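PDB 4KWY: putative uncharacterized protein from Caulobacter crescentus, which probably serves, as an LptE-family lipoprotein, in the assembly of lipopolysaccharide at the outer membrane. Local coordinates for residues Y44-S49 with L128-W133. Sequence-based numbering, arbitrary orientation.
Sequences YKLYLS and LDLATW
Tyr44 and Trp133 meet in an offset edge-to-face pair: the six-membered ring of the indole turns its edge to the phenol face, with centroids 5.5 Å apart and planes at 80°. Trp133 CZ3 and CH2 do the touching, CZ3 lying 3.7 Å from Tyr44 CZ, an atom that sits in the plane of the indole. Trp133 can present this outer edge because its CG stands anti to the backbone N (chi1 -173°), which carries the indole out from the helix toward the strand. The phenol OH, packed against the same edge, is hydrogen-bonded to Lys137; a leucine in place of Tyr44 would probably leave Lys137 NZ without this hydrogen-bond partner and the indole edge without its aromatic face. Two residues along the strand, Leu46 meets Leu130 tip to tip, CD2 to CD1 at 4.0 Å, a purely apolar touch with the backbones still 10.0 Å apart between the CA atoms of Leu46 and Leu130. Together the two touches, burying 146 Å² in all, are a small example of a helix packing on a sheet through side-chain ends. Trp133 also stacks on His88 and touches Val87 of strand 86-99, while helix 21-34 touches both leucines, Leu30 packing on Leu46 and Leu34 on Leu130, so it lies beside both strand 44-50 and helix 104-135.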
loop_
_atom_site.group_PDB
_atom_site.type_symbol
_atom_site.label_atom_id
_atom_site.label_comp_id
_atom_site.label_asym_id
_atom_site.label_seq_id
_atom_site.Cartn_x
_atom_site.Cartn_y
_atom_site.Cartn_z
ATOM N N TYR A 44 14.136 8.877 3.389
ATOM C CA TYR A 44 12.809 9.018 3.966
ATOM C C TYR A 44 12.323 7.733 4.567
ATOM O O TYR A 44 12.639 6.646 4.065
ATOM C CB TYR A 44 11.770 9.459 2.906
ATOM C CG TYR A 44 12.085 10.765 2.225
ATOM C CD1 TYR A 44 11.841 11.983 2.858
ATOM C CD2 TYR A 44 12.634 10.789 0.947
ATOM C CE1 TYR A 44 12.149 13.195 2.241
ATOM C CE2 TYR A 44 12.942 11.994 0.315
ATOM C CZ TYR A 44 12.697 13.193 0.967
ATOM O OH TYR A 44 13.030 14.379 0.359
ATOM N N LYS A 45 11.479 7.862 5.612
ATOM C CA LYS A 45 10.802 6.734 6.247
ATOM C C LYS A 45 9.323 6.887 5.982
ATOM O O LYS A 45 8.733 7.901 6.342
ATOM C CB LYS A 45 11.114 6.621 7.743
ATOM C CG LYS A 45 12.572 6.280 8.045
ATOM C CD LYS A 45 12.851 4.777 8.014
ATOM C CE LYS A 45 14.296 4.475 8.332
ATOM N NZ LYS A 45 14.433 3.328 9.270
ATOM N N LEU A 46 8.741 5.938 5.258
ATOM C CA LEU A 46 7.319 5.984 4.979
ATOM C C LEU A 46 6.607 5.042 5.939
ATOM O O LEU A 46 6.754 3.825 5.823
ATOM C CB LEU A 46 7.004 5.650 3.497
ATOM C CG LEU A 46 5.518 5.592 3.123
ATOM C CD1 LEU A 46 4.850 6.928 3.310
ATOM C CD2 LEU A 46 5.334 5.107 1.703
ATOM N N TYR A 47 5.811 5.614 6.864
ATOM C CA TYR A 47 5.039 4.867 7.865
ATOM C C TYR A 47 3.643 4.600 7.395
ATOM O O TYR A 47 2.900 5.546 7.145
ATOM C CB TYR A 47 4.984 5.634 9.175
ATOM C CG TYR A 47 6.171 5.349 10.025
ATOM C CD1 TYR A 47 7.323 6.121 9.924
ATOM C CD2 TYR A 47 6.142 4.333 10.977
ATOM C CE1 TYR A 47 8.403 5.915 10.778
ATOM C CE2 TYR A 47 7.227 4.092 11.807
ATOM C CZ TYR A 47 8.361 4.881 11.699
ATOM O OH TYR A 47 9.437 4.613 12.510
ATOM N N LEU A 48 3.268 3.322 7.325
ATOM C CA LEU A 48 1.943 2.943 6.868
ATOM C C LEU A 48 1.057 2.540 8.022
ATOM O O LEU A 48 1.482 1.732 8.837
ATOM C CB LEU A 48 2.040 1.773 5.887
ATOM C CG LEU A 48 2.929 1.915 4.681
ATOM C CD1 LEU A 48 2.983 0.594 3.967
ATOM C CD2 LEU A 48 2.412 2.992 3.736
ATOM N N SER A 49 -0.175 3.089 8.091
ATOM C CA SER A 49 -1.158 2.697 9.115
ATOM C C SER A 49 -2.383 2.139 8.421
ATOM O O SER A 49 -3.293 2.873 8.020
ATOM C CB SER A 49 -1.519 3.847 10.046
ATOM O OG SER A 49 -0.344 4.272 10.699
ATOM N N LEU A 128 2.382 7.423 -6.877
ATOM C CA LEU A 128 2.046 8.541 -7.751
ATOM C C LEU A 128 2.034 9.832 -6.934
ATOM O O LEU A 128 2.573 10.834 -7.381
ATOM C CB LEU A 128 0.678 8.277 -8.434
ATOM C CG LEU A 128 -0.056 9.492 -9.043
ATOM C CD1 LEU A 128 0.548 9.900 -10.382
ATOM C CD2 LEU A 128 -1.551 9.255 -9.166
ATOM N N ASP A 129 1.461 9.790 -5.727
ATOM C CA ASP A 129 1.395 10.921 -4.793
ATOM C C ASP A 129 2.826 11.355 -4.323
ATOM O O ASP A 129 3.134 12.551 -4.308
ATOM C CB ASP A 129 0.515 10.533 -3.608
ATOM C CG ASP A 129 0.168 11.646 -2.663
ATOM O OD1 ASP A 129 1.084 12.137 -1.970
ATOM O OD2 ASP A 129 -1.034 11.965 -2.547
ATOM N N LEU A 130 3.689 10.383 -4.013
ATOM C CA LEU A 130 5.074 10.616 -3.599
ATOM C C LEU A 130 5.937 11.097 -4.772
ATOM O O LEU A 130 6.820 11.940 -4.564
ATOM C CB LEU A 130 5.699 9.353 -3.015
ATOM C CG LEU A 130 5.164 8.814 -1.706
ATOM C CD1 LEU A 130 5.736 7.457 -1.461
ATOM C CD2 LEU A 130 5.522 9.689 -0.532
ATOM N N ALA A 131 5.708 10.540 -5.999
ATOM C CA ALA A 131 6.446 10.926 -7.218
ATOM C C ALA A 131 6.136 12.364 -7.593
ATOM O O ALA A 131 7.030 13.069 -8.050
ATOM C CB ALA A 131 6.111 10.005 -8.375
ATOM N N THR A 132 4.889 12.801 -7.341
ATOM C CA THR A 132 4.386 14.161 -7.557
ATOM C C THR A 132 5.072 15.099 -6.562
ATOM O O THR A 132 5.445 16.212 -6.916
ATOM C CB THR A 132 2.840 14.168 -7.423
ATOM O OG1 THR A 132 2.288 13.255 -8.378
ATOM C CG2 THR A 132 2.217 15.556 -7.638
ATOM N N TRP A 133 5.258 14.632 -5.331
ATOM C CA TRP A 133 5.894 15.389 -4.246
ATOM C C TRP A 133 7.431 15.568 -4.507
ATOM O O TRP A 133 7.930 16.693 -4.441
ATOM C CB TRP A 133 5.586 14.693 -2.910
ATOM C CG TRP A 133 6.044 15.459 -1.719
ATOM C CD1 TRP A 133 5.409 16.504 -1.113
ATOM C CD2 TRP A 133 7.235 15.219 -0.970
ATOM N NE1 TRP A 133 6.145 16.940 -0.035
ATOM C CE2 TRP A 133 7.275 16.173 0.072
ATOM C CE3 TRP A 133 8.307 14.319 -1.111
ATOM C CZ2 TRP A 133 8.333 16.238 0.981
ATOM C CZ3 TRP A 133 9.357 14.386 -0.209
ATOM C CH2 TRP A 133 9.361 15.333 0.819
#